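Hemin degrading factor (Pseudomonas aeruginosa, PDB 4MF9) binds heme and probably serves both in heme trafficking and in heme degradation. Local coordinates at residues L50-V55 against A126-A131; L260-F265 against D348-L353; V320-A325 against Q335-R340. One frame throughout, in Å; residues are numbered along the deposited sequence.

Interaction 1. Residues L50-V55 against A126-A131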
# COMPACT_ATOMS: atom_id res chain seq x y z
N LEU A 50 6.50 5.94 -18.24
CA LEU A 50 5.59 5.30 -19.18
C LEU A 50 4.28 6.08 -19.24
O LEU A 50 3.79 6.41 -20.33
CB LEU A 50 5.31 3.85 -18.79
CG LEU A 50 5.23 2.77 -19.88
CD1 LEU A 50 4.64 1.47 -19.37
CD2 LEU A 50 4.44 3.25 -21.07
N VAL A 51 3.72 6.39 -18.07
CA VAL A 51 2.50 7.18 -18.00
C VAL A 51 2.68 8.59 -18.60
O VAL A 51 1.81 9.08 -19.33
CB VAL A 51 1.97 7.26 -16.55
CG1 VAL A 51 0.76 8.19 -16.46
CG2 VAL A 51 1.61 5.87 -16.03
N ALA A 52 3.81 9.22 -18.32
CA ALA A 52 4.08 10.54 -18.89
C ALA A 52 4.19 10.48 -20.42
O ALA A 52 3.92 11.46 -21.10
CB ALA A 52 5.32 11.15 -18.29
N SER A 53 4.57 9.33 -20.97
CA SER A 53 4.61 9.21 -22.43
C SER A 53 3.20 9.26 -23.03
O SER A 53 3.04 9.39 -24.24
CB SER A 53 5.31 7.92 -22.85
OG SER A 53 4.42 6.83 -22.82
N ARG A 54 2.19 9.09 -22.18
CA ARG A 54 0.79 9.17 -22.53
C ARG A 54 0.19 10.59 -22.62
O ARG A 54 -0.87 10.76 -23.11
CB ARG A 54 -0.06 8.34 -21.54
CG ARG A 54 0.28 6.86 -21.50
CD ARG A 54 -0.56 6.04 -20.54
NE ARG A 54 -1.94 5.99 -20.93
CZ ARG A 54 -2.76 5.01 -20.58
NH1 ARG A 54 -2.30 4.05 -19.81
NH2 ARG A 54 -3.98 4.97 -21.01
N VAL A 55 0.89 11.56 -22.09
CA VAL A 55 0.33 12.91 -22.00
C VAL A 55 0.12 13.49 -23.40
O VAL A 55 0.99 13.40 -24.26
CB VAL A 55 1.21 13.84 -21.16
CG1 VAL A 55 0.66 15.25 -21.17
CG2 VAL A 55 1.30 13.32 -19.73
N ALA A 126 4.83 13.04 -8.99
CA ALA A 126 4.04 13.41 -10.15
C ALA A 126 2.69 12.70 -10.09
O ALA A 126 2.57 11.60 -9.52
CB ALA A 126 4.77 13.06 -11.42
N VAL A 127 1.69 13.35 -10.67
CA VAL A 127 0.32 12.83 -10.66
C VAL A 127 -0.34 13.08 -12.02
O VAL A 127 -0.25 14.18 -12.58
CB VAL A 127 -0.50 13.46 -9.52
CG1 VAL A 127 -0.29 14.97 -9.49
CG2 VAL A 127 -1.96 13.12 -9.66
N PHE A 128 -0.99 12.05 -12.56
CA PHE A 128 -1.62 12.13 -13.88
C PHE A 128 -3.08 11.71 -13.82
O PHE A 128 -3.45 10.84 -13.02
CB PHE A 128 -0.88 11.24 -14.89
CG PHE A 128 0.56 11.61 -15.07
CD1 PHE A 128 1.54 11.11 -14.20
CD2 PHE A 128 0.96 12.46 -16.09
CE1 PHE A 128 2.87 11.46 -14.36
CE2 PHE A 128 2.29 12.81 -16.26
CZ PHE A 128 3.25 12.30 -15.39
N ALA A 129 -3.90 12.32 -14.65
CA ALA A 129 -5.27 11.89 -14.82
C ALA A 129 -5.33 11.21 -16.16
O ALA A 129 -5.02 11.83 -17.19
CB ALA A 129 -6.22 13.09 -14.80
N ILE A 130 -5.69 9.95 -16.15
CA ILE A 130 -5.77 9.13 -17.33
C ILE A 130 -7.23 8.90 -17.76
O ILE A 130 -8.06 8.60 -16.96
CB ILE A 130 -5.04 7.81 -17.10
CG1 ILE A 130 -3.58 8.06 -16.72
CG2 ILE A 130 -5.12 6.91 -18.29
CD1 ILE A 130 -2.75 6.83 -16.56
N ALA A 131 -7.53 9.07 -19.04
CA ALA A 131 -8.85 8.71 -19.55
C ALA A 131 -8.66 7.76 -20.72
O ALA A 131 -8.56 8.19 -21.87
CB ALA A 131 -9.62 9.97 -19.98
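V51 and F128 (CA atoms 7.6 Å apart) and R54 and I130 (CA atoms 8.4 Å apart) are the nearest backbone pairs where the last part of helix 47-52 and the type I turn A52 to V55 face strand 124-133. On the strand, F128 and I130 point toward the helix, while V127 and A129 point to the other side of the sheet. The phenyl ring of F128 meets three aliphatic side chains. V51 CG1 approaches it obliquely, 3.7 Å from F128 CG. It also lies 3.8 Å from I130 CD1. V51 CG1 is anti to the backbone N (chi1 175°), and this branch makes both contacts. A52 CB reaches the far end of the ring, 3.7 Å from F128 CZ. V55 CG2 lies 3.6 Å from F128 CE2. The V55 side chain crosses that of F128 at about a right angle. The turn brings V55 back to the same ring. R54 makes a different contact. I130 CG2 sits over one face of its guanidinium, offset toward the rim, 3.5 Å from R54 NH2. Charge is met outside the two segments, because R54 NH2 forms salt bridges with D58 and E132. The turn is also tied to the helix by S53 OG, which donates to L50 O on a lone pair in the carbonyl plane. The contact packs a helix and turn on one face of an antiparallel sheet in the first HemS/ChuX domain, away from the heme site. Strand 124-133 lies in this sheet between strands 59-62 and 138-146, with backbone hydrogen bonds to both. V51 also touches F145 of strand 138-146. L50 and R54 also touch W24 of helix 17-30.

Interaction 2. Residues L260-F265 against D348-L353. With HEM (protoporphyrin IX containing Fe), chain C.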
# COMPACT_ATOMS: atom_id res chain seq x y z
N LEU A 260 -14.66 -13.31 11.44
CA LEU A 260 -13.94 -12.41 12.28
C LEU A 260 -13.50 -11.15 11.50
O LEU A 260 -12.77 -11.22 10.59
CB LEU A 260 -12.70 -13.14 12.78
CG LEU A 260 -11.53 -12.52 13.47
CD1 LEU A 260 -12.03 -11.60 14.51
CD2 LEU A 260 -10.77 -13.59 14.21
N PRO A 261 -13.91 -10.02 11.97
CA PRO A 261 -13.48 -8.75 11.38
C PRO A 261 -12.00 -8.50 11.67
O PRO A 261 -11.57 -8.49 12.83
CB PRO A 261 -14.37 -7.72 12.09
CG PRO A 261 -14.71 -8.37 13.41
CD PRO A 261 -14.85 -9.83 13.10
N ILE A 262 -11.22 -8.30 10.62
CA ILE A 262 -9.79 -8.12 10.76
C ILE A 262 -9.38 -6.80 10.14
O ILE A 262 -10.22 -6.06 9.63
CB ILE A 262 -9.04 -9.26 10.08
CG1 ILE A 262 -9.40 -9.29 8.59
CG2 ILE A 262 -9.40 -10.60 10.74
CD1 ILE A 262 -8.64 -10.33 7.79
N MET A 263 -8.11 -6.45 10.19
CA MET A 263 -7.53 -5.31 9.52
C MET A 263 -6.39 -5.76 8.66
O MET A 263 -5.57 -6.50 9.11
CB MET A 263 -7.03 -4.28 10.52
CG MET A 263 -8.08 -3.74 11.43
SD MET A 263 -7.55 -2.53 12.60
CE MET A 263 -7.36 -1.17 11.48
N VAL A 264 -6.35 -5.32 7.42
CA VAL A 264 -5.33 -5.67 6.52
C VAL A 264 -4.62 -4.41 6.03
O VAL A 264 -5.24 -3.65 5.37
CB VAL A 264 -5.89 -6.46 5.31
CG1 VAL A 264 -4.82 -6.81 4.34
CG2 VAL A 264 -6.66 -7.70 5.73
N PHE A 265 -3.33 -4.28 6.35
CA PHE A 265 -2.52 -3.11 6.00
C PHE A 265 -1.61 -3.48 4.84
O PHE A 265 -0.85 -4.44 4.93
CB PHE A 265 -1.59 -2.71 7.17
CG PHE A 265 -2.28 -1.98 8.30
CD1 PHE A 265 -3.24 -2.61 9.08
CD2 PHE A 265 -1.92 -0.68 8.61
CE1 PHE A 265 -3.85 -1.94 10.13
CE2 PHE A 265 -2.53 -0.00 9.66
CZ PHE A 265 -3.50 -0.63 10.41
N ASP A 348 -10.83 -11.04 21.65
CA ASP A 348 -10.32 -12.34 22.01
C ASP A 348 -10.28 -13.28 20.83
O ASP A 348 -9.40 -14.05 20.73
CB ASP A 348 -11.15 -12.95 23.15
CG ASP A 348 -11.28 -12.05 24.37
OD1 ASP A 348 -12.28 -12.08 25.10
OD2 ASP A 348 -10.40 -11.29 24.65
N ASP A 349 -11.24 -13.19 19.96
CA ASP A 349 -11.31 -14.08 18.84
C ASP A 349 -10.11 -13.89 17.91
O ASP A 349 -9.53 -14.81 17.42
CB ASP A 349 -12.71 -14.06 18.13
CG ASP A 349 -13.10 -12.69 17.57
OD1 ASP A 349 -14.27 -12.49 17.21
OD2 ASP A 349 -12.25 -11.81 17.53
N TRP A 350 -9.74 -12.65 17.74
CA TRP A 350 -8.55 -12.36 16.95
C TRP A 350 -7.29 -12.94 17.61
O TRP A 350 -6.53 -13.68 16.97
CB TRP A 350 -8.37 -10.86 16.72
CG TRP A 350 -6.97 -10.55 16.24
CD1 TRP A 350 -5.98 -9.89 16.93
CD2 TRP A 350 -6.41 -10.93 14.99
NE1 TRP A 350 -4.84 -9.83 16.16
CE2 TRP A 350 -5.08 -10.46 14.96
CE3 TRP A 350 -6.90 -11.62 13.87
CZ2 TRP A 350 -4.24 -10.66 13.87
CZ3 TRP A 350 -6.07 -11.81 12.80
CH2 TRP A 350 -4.76 -11.34 12.80
N ARG A 351 -7.13 -12.66 18.89
CA ARG A 351 -5.94 -13.06 19.57
C ARG A 351 -5.83 -14.55 19.59
O ARG A 351 -4.83 -15.05 19.37
CB ARG A 351 -5.86 -12.43 20.96
CG ARG A 351 -4.73 -12.99 21.81
CD ARG A 351 -4.59 -12.35 23.19
NE ARG A 351 -4.41 -10.93 23.18
CZ ARG A 351 -4.29 -10.14 24.22
NH1 ARG A 351 -4.28 -10.62 25.45
NH2 ARG A 351 -4.16 -8.86 24.03
N GLU A 352 -6.91 -15.24 19.79
CA GLU A 352 -6.93 -16.66 19.73
C GLU A 352 -6.53 -17.20 18.36
O GLU A 352 -5.77 -18.09 18.29
CB GLU A 352 -8.29 -17.20 20.14
CG GLU A 352 -8.43 -18.68 19.90
CD GLU A 352 -9.79 -19.22 20.19
OE1 GLU A 352 -9.88 -20.37 20.57
OE2 GLU A 352 -10.78 -18.49 20.02
N LEU A 353 -7.06 -16.64 17.31
CA LEU A 353 -6.62 -17.07 16.01
C LEU A 353 -5.17 -16.76 15.70
O LEU A 353 -4.46 -17.60 15.25
CB LEU A 353 -7.51 -16.50 14.95
CG LEU A 353 -7.22 -16.82 13.48
CD1 LEU A 353 -7.12 -18.29 13.22
CD2 LEU A 353 -8.28 -16.21 12.60
CHA HEM C . -2.10 0.89 13.25
CHB HEM C . -6.19 3.21 13.80
CHC HEM C . -4.01 7.27 12.42
CHD HEM C . -0.36 4.62 10.80
C1A HEM C . -3.39 1.20 13.60
C2A HEM C . -4.30 0.32 14.25
C3A HEM C . -5.42 0.98 14.42
C4A HEM C . -5.23 2.24 13.84
CMA HEM C . -6.67 0.44 15.05
CAA HEM C . -4.08 -1.07 14.72
CBA HEM C . -4.50 -1.40 16.17
CGA HEM C . -3.51 -0.75 17.07
O1A HEM C . -3.86 -0.12 18.06
O2A HEM C . -2.35 -0.86 16.78
C1B HEM C . -5.87 4.52 13.48
C2B HEM C . -6.86 5.52 13.62
C3B HEM C . -6.29 6.68 13.25
C4B HEM C . -4.90 6.35 12.86
CMB HEM C . -8.25 5.31 14.13
CAB HEM C . -7.03 7.97 13.29
CBB HEM C . -6.82 8.99 12.52
C1C HEM C . -2.82 6.94 11.87
C2C HEM C . -1.89 7.84 11.39
C3C HEM C . -0.84 7.10 10.93
C4C HEM C . -1.13 5.72 11.12
CMC HEM C . -2.02 9.33 11.40
CAC HEM C . 0.35 7.65 10.32
CBC HEM C . 1.15 6.80 9.74
C1D HEM C . -0.52 3.35 11.37
C2D HEM C . 0.47 2.23 11.23
C3D HEM C . -0.04 1.22 11.93
C4D HEM C . -1.31 1.70 12.48
CMD HEM C . 1.79 2.18 10.49
CAD HEM C . 0.59 -0.14 12.10
CBD HEM C . 1.22 -0.23 13.49
CGD HEM C . 2.19 -1.33 13.80
O1D HEM C . 1.96 -1.96 14.81
O2D HEM C . 3.19 -1.57 13.13
NA HEM C . -3.98 2.37 13.35
NB HEM C . -4.72 5.04 13.03
NC HEM C . -2.34 5.71 11.70
ND HEM C . -1.54 2.97 12.11
FE HEM C . -3.01 3.97 12.57
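L260 makes the main apolar contact with helix 348-355. Its CG is anti to the backbone N (chi1 168°), which carries it toward the helix. Its CD2 lies 3.7 Å from W350 CA and 4.0 Å from L353 CD2. L260 CD2 is also at the edge of the W350 ring, near its plane. I262 adds a second apolar contact, CG2 to W350 CZ3 at 4.1 Å, approaching the indole obliquely. The I262 and W350 side chains cross at about a right angle.

The other methyl of L260 packs against the D349 carboxylate. The two side chains run antiparallel past one another. L260 CD1 is modelled 3.0 Å from D349 OD2, which is short for a methyl and an oxygen, so its exact value is doubtful.

The polar bonds go outside the two segments. D349 OD1 has a salt bridge with R347. W350 NE1 donates to T321 O, so the indole ties the helix to strand 320-326 as well.

M263 and F265 of the strand reach the heme. F265 CZ is 3.5 Å from heme CHA, and M263 SD is 3.9 Å from heme CMA. Both residues line the pocket.

L251 of helix 247-258 touches W350 and L353. This is helix-on-sheet packing in the second HemS/ChuX domain: L260 and I262 meet helix 348-355, while M263 and F265 reach the heme.

Interaction 3. Residues V320-A325 against Q335-R340. With HEM (protoporphyrin IX containing Fe), chain C.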
# COMPACT_ATOMS: atom_id res chain seq x y z
N VAL A 320 -1.27 -5.62 21.67
CA VAL A 320 -1.79 -5.72 20.30
C VAL A 320 -1.02 -6.78 19.55
O VAL A 320 0.20 -6.72 19.44
CB VAL A 320 -1.67 -4.38 19.52
CG1 VAL A 320 -2.12 -4.58 18.04
CG2 VAL A 320 -2.50 -3.30 20.17
N THR A 321 -1.74 -7.76 19.02
CA THR A 321 -1.13 -8.84 18.27
C THR A 321 -1.33 -8.65 16.77
O THR A 321 -2.42 -8.31 16.34
CB THR A 321 -1.73 -10.19 18.68
OG1 THR A 321 -1.75 -10.28 20.12
CG2 THR A 321 -0.92 -11.34 18.12
N SER A 322 -0.28 -8.88 16.00
CA SER A 322 -0.34 -8.73 14.55
C SER A 322 0.49 -9.82 13.92
O SER A 322 1.33 -10.43 14.59
CB SER A 322 0.22 -7.37 14.13
OG SER A 322 1.58 -7.26 14.51
N TRP A 323 0.25 -10.09 12.63
CA TRP A 323 1.14 -10.91 11.82
C TRP A 323 1.75 -9.99 10.77
O TRP A 323 1.05 -9.16 10.18
CB TRP A 323 0.37 -12.02 11.11
CG TRP A 323 0.03 -13.19 12.00
CD1 TRP A 323 -0.12 -13.18 13.36
CD2 TRP A 323 -0.18 -14.54 11.58
NE1 TRP A 323 -0.43 -14.45 13.81
CE2 TRP A 323 -0.47 -15.30 12.73
CE3 TRP A 323 -0.17 -15.18 10.33
CZ2 TRP A 323 -0.73 -16.67 12.68
CZ3 TRP A 323 -0.43 -16.54 10.28
CH2 TRP A 323 -0.71 -17.27 11.45
N GLU A 324 3.06 -10.12 10.55
CA GLU A 324 3.79 -9.24 9.65
C GLU A 324 4.62 -10.09 8.68
O GLU A 324 5.45 -10.91 9.10
CB GLU A 324 4.64 -8.24 10.46
CG GLU A 324 3.78 -7.50 11.49
CD GLU A 324 4.48 -6.40 12.25
OE1 GLU A 324 5.68 -6.14 12.00
OE2 GLU A 324 3.82 -5.80 13.12
N ALA A 325 4.36 -9.92 7.39
CA ALA A 325 5.06 -10.66 6.34
C ALA A 325 6.06 -9.74 5.66
O ALA A 325 5.75 -8.59 5.32
CB ALA A 325 4.06 -11.20 5.35
N GLN A 335 0.35 -6.60 6.67
CA GLN A 335 0.22 -6.82 8.11
C GLN A 335 -1.22 -7.08 8.43
O GLN A 335 -2.07 -6.44 7.88
CB GLN A 335 0.60 -5.59 8.90
CG GLN A 335 2.04 -5.18 8.95
CD GLN A 335 2.18 -3.86 9.72
OE1 GLN A 335 2.66 -3.83 10.84
NE2 GLN A 335 1.71 -2.81 9.14
N LEU A 336 -1.46 -7.95 9.37
CA LEU A 336 -2.78 -8.24 9.83
C LEU A 336 -2.96 -7.90 11.31
O LEU A 336 -2.16 -8.27 12.09
CB LEU A 336 -3.08 -9.69 9.62
CG LEU A 336 -3.70 -10.01 8.28
CD1 LEU A 336 -2.70 -9.72 7.23
CD2 LEU A 336 -4.14 -11.45 8.28
N PHE A 337 -4.05 -7.24 11.64
CA PHE A 337 -4.42 -7.05 13.04
C PHE A 337 -5.87 -7.50 13.18
O PHE A 337 -6.52 -7.85 12.18
CB PHE A 337 -4.33 -5.58 13.46
CG PHE A 337 -2.96 -4.97 13.31
CD1 PHE A 337 -2.17 -4.70 14.43
CD2 PHE A 337 -2.48 -4.61 12.05
CE1 PHE A 337 -0.93 -4.12 14.30
CE2 PHE A 337 -1.24 -4.02 11.91
CZ PHE A 337 -0.46 -3.78 13.04
N GLY A 338 -6.37 -7.47 14.41
CA GLY A 338 -7.80 -7.62 14.63
C GLY A 338 -8.45 -6.26 14.56
O GLY A 338 -7.82 -5.24 14.83
N ALA A 339 -9.73 -6.22 14.19
CA ALA A 339 -10.42 -4.95 14.13
C ALA A 339 -10.60 -4.38 15.54
O ALA A 339 -11.01 -5.10 16.45
CB ALA A 339 -11.77 -5.12 13.44
N ARG A 340 -10.32 -3.10 15.70
CA ARG A 340 -10.34 -2.43 16.98
C ARG A 340 -10.42 -0.89 16.87
O ARG A 340 -9.80 -0.32 16.04
CB ARG A 340 -9.09 -2.89 17.73
CG ARG A 340 -8.54 -2.03 18.82
CD ARG A 340 -7.21 -2.64 19.29
NE ARG A 340 -6.06 -1.81 18.96
CZ ARG A 340 -5.80 -0.67 19.55
NH1 ARG A 340 -6.58 -0.26 20.49
NH2 ARG A 340 -4.73 0.03 19.24
CHA HEM C . -2.10 0.89 13.25
CHB HEM C . -6.19 3.21 13.80
CHC HEM C . -4.01 7.27 12.42
CHD HEM C . -0.36 4.62 10.80
C1A HEM C . -3.39 1.20 13.60
C2A HEM C . -4.30 0.32 14.25
C3A HEM C . -5.42 0.98 14.42
C4A HEM C . -5.23 2.24 13.84
CMA HEM C . -6.67 0.44 15.05
CAA HEM C . -4.08 -1.07 14.72
CBA HEM C . -4.50 -1.40 16.17
CGA HEM C . -3.51 -0.75 17.07
O1A HEM C . -3.86 -0.12 18.06
O2A HEM C . -2.35 -0.86 16.78
C1B HEM C . -5.87 4.52 13.48
C2B HEM C . -6.86 5.52 13.62
C3B HEM C . -6.29 6.68 13.25
C4B HEM C . -4.90 6.35 12.86
CMB HEM C . -8.25 5.31 14.13
CAB HEM C . -7.03 7.97 13.29
CBB HEM C . -6.82 8.99 12.52
C1C HEM C . -2.82 6.94 11.87
C2C HEM C . -1.89 7.84 11.39
C3C HEM C . -0.84 7.10 10.93
C4C HEM C . -1.13 5.72 11.12
CMC HEM C . -2.02 9.33 11.40
CAC HEM C . 0.35 7.65 10.32
CBC HEM C . 1.15 6.80 9.74
C1D HEM C . -0.52 3.35 11.37
C2D HEM C . 0.47 2.23 11.23
C3D HEM C . -0.04 1.22 11.93
C4D HEM C . -1.31 1.70 12.48
CMD HEM C . 1.79 2.18 10.49
CAD HEM C . 0.59 -0.14 12.10
CBD HEM C . 1.22 -0.23 13.49
CGD HEM C . 2.19 -1.33 13.80
O1D HEM C . 1.96 -1.96 14.81
O2D HEM C . 3.19 -1.57 13.13
NA HEM C . -3.98 2.37 13.35
NB HEM C . -4.72 5.04 13.03
NC HEM C . -2.34 5.71 11.70
ND HEM C . -1.54 2.97 12.11
FE HEM C . -3.01 3.97 12.57
O HOH W 1 -5.41 -6.88 16.82
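F337 is held between S322 and the heme. S322 CB lies over one face of its ring, a CH-pi contact 3.7 Å from the ring centroid. Heme CAA lies over the opposite face, offset toward the rim. V320 CG1 meets the edge of the ring in its plane, 3.6 Å from F337 CD1. F337 CZ reaches 3.5 Å from heme O1D, a propionate oxygen. V320 CG1 lies beside the other propionate, 3.9 Å from heme O2A. R340, a heme-binding residue, approaches that same propionate with its guanidinium. R340 NH2 is modelled 1.5 Å from heme O1A, a covalent length, and this is doubtful. R340 NH1 is hydrogen-bonded to E344 O and D317 OD1.

The backbone positions this first shell. W323 and L336 form a hydrogen-bonded antiparallel pair: W323 N donates to L336 O at 3.1 Å, and L336 N to W323 O at 2.9 Å. E324 and Q335 form the adjoining non-hydrogen-bonded pair. Their side chains extend together in the same direction, with E324 CG and Q335 CG 3.9 Å apart. At the end of the hairpin away from its turn, a water accepts from G338 N and donates weakly to T321 O. Further out, E324 makes salt bridges with R228 and K313, two heme-binding residues.

The strands form a beta hairpin whose heme-facing side carries F337, V320 and Q335. The chemistry implies an aromatic and aliphatic wall beside the propionates, with the basic R340 at one of them, its exact geometry doubtful. E324 probably helps orient R228 and K313 and may partly balance their charge.

How the interactions relate
From the N terminus, interaction 1 comes first. It closes a loop of 70 residues and joins the end of helix 47-52 to strand 124-133, in the first HemS/ChuX domain. Interactions 2 and 3 follow in the second domain, on the opposite side of the chain's centre. Interaction 2 closes a loop of 82 residues between strand 262-268 and helix 348-355, and the shorter hairpin of interaction 3 is nested inside it. These two touch, with M263 N near F337 O across neighbouring strands of one sheet. Both reach the heme. Interaction 1 lies about 21 Å from interaction 2 and 24 Å from interaction 3, between nearest atoms.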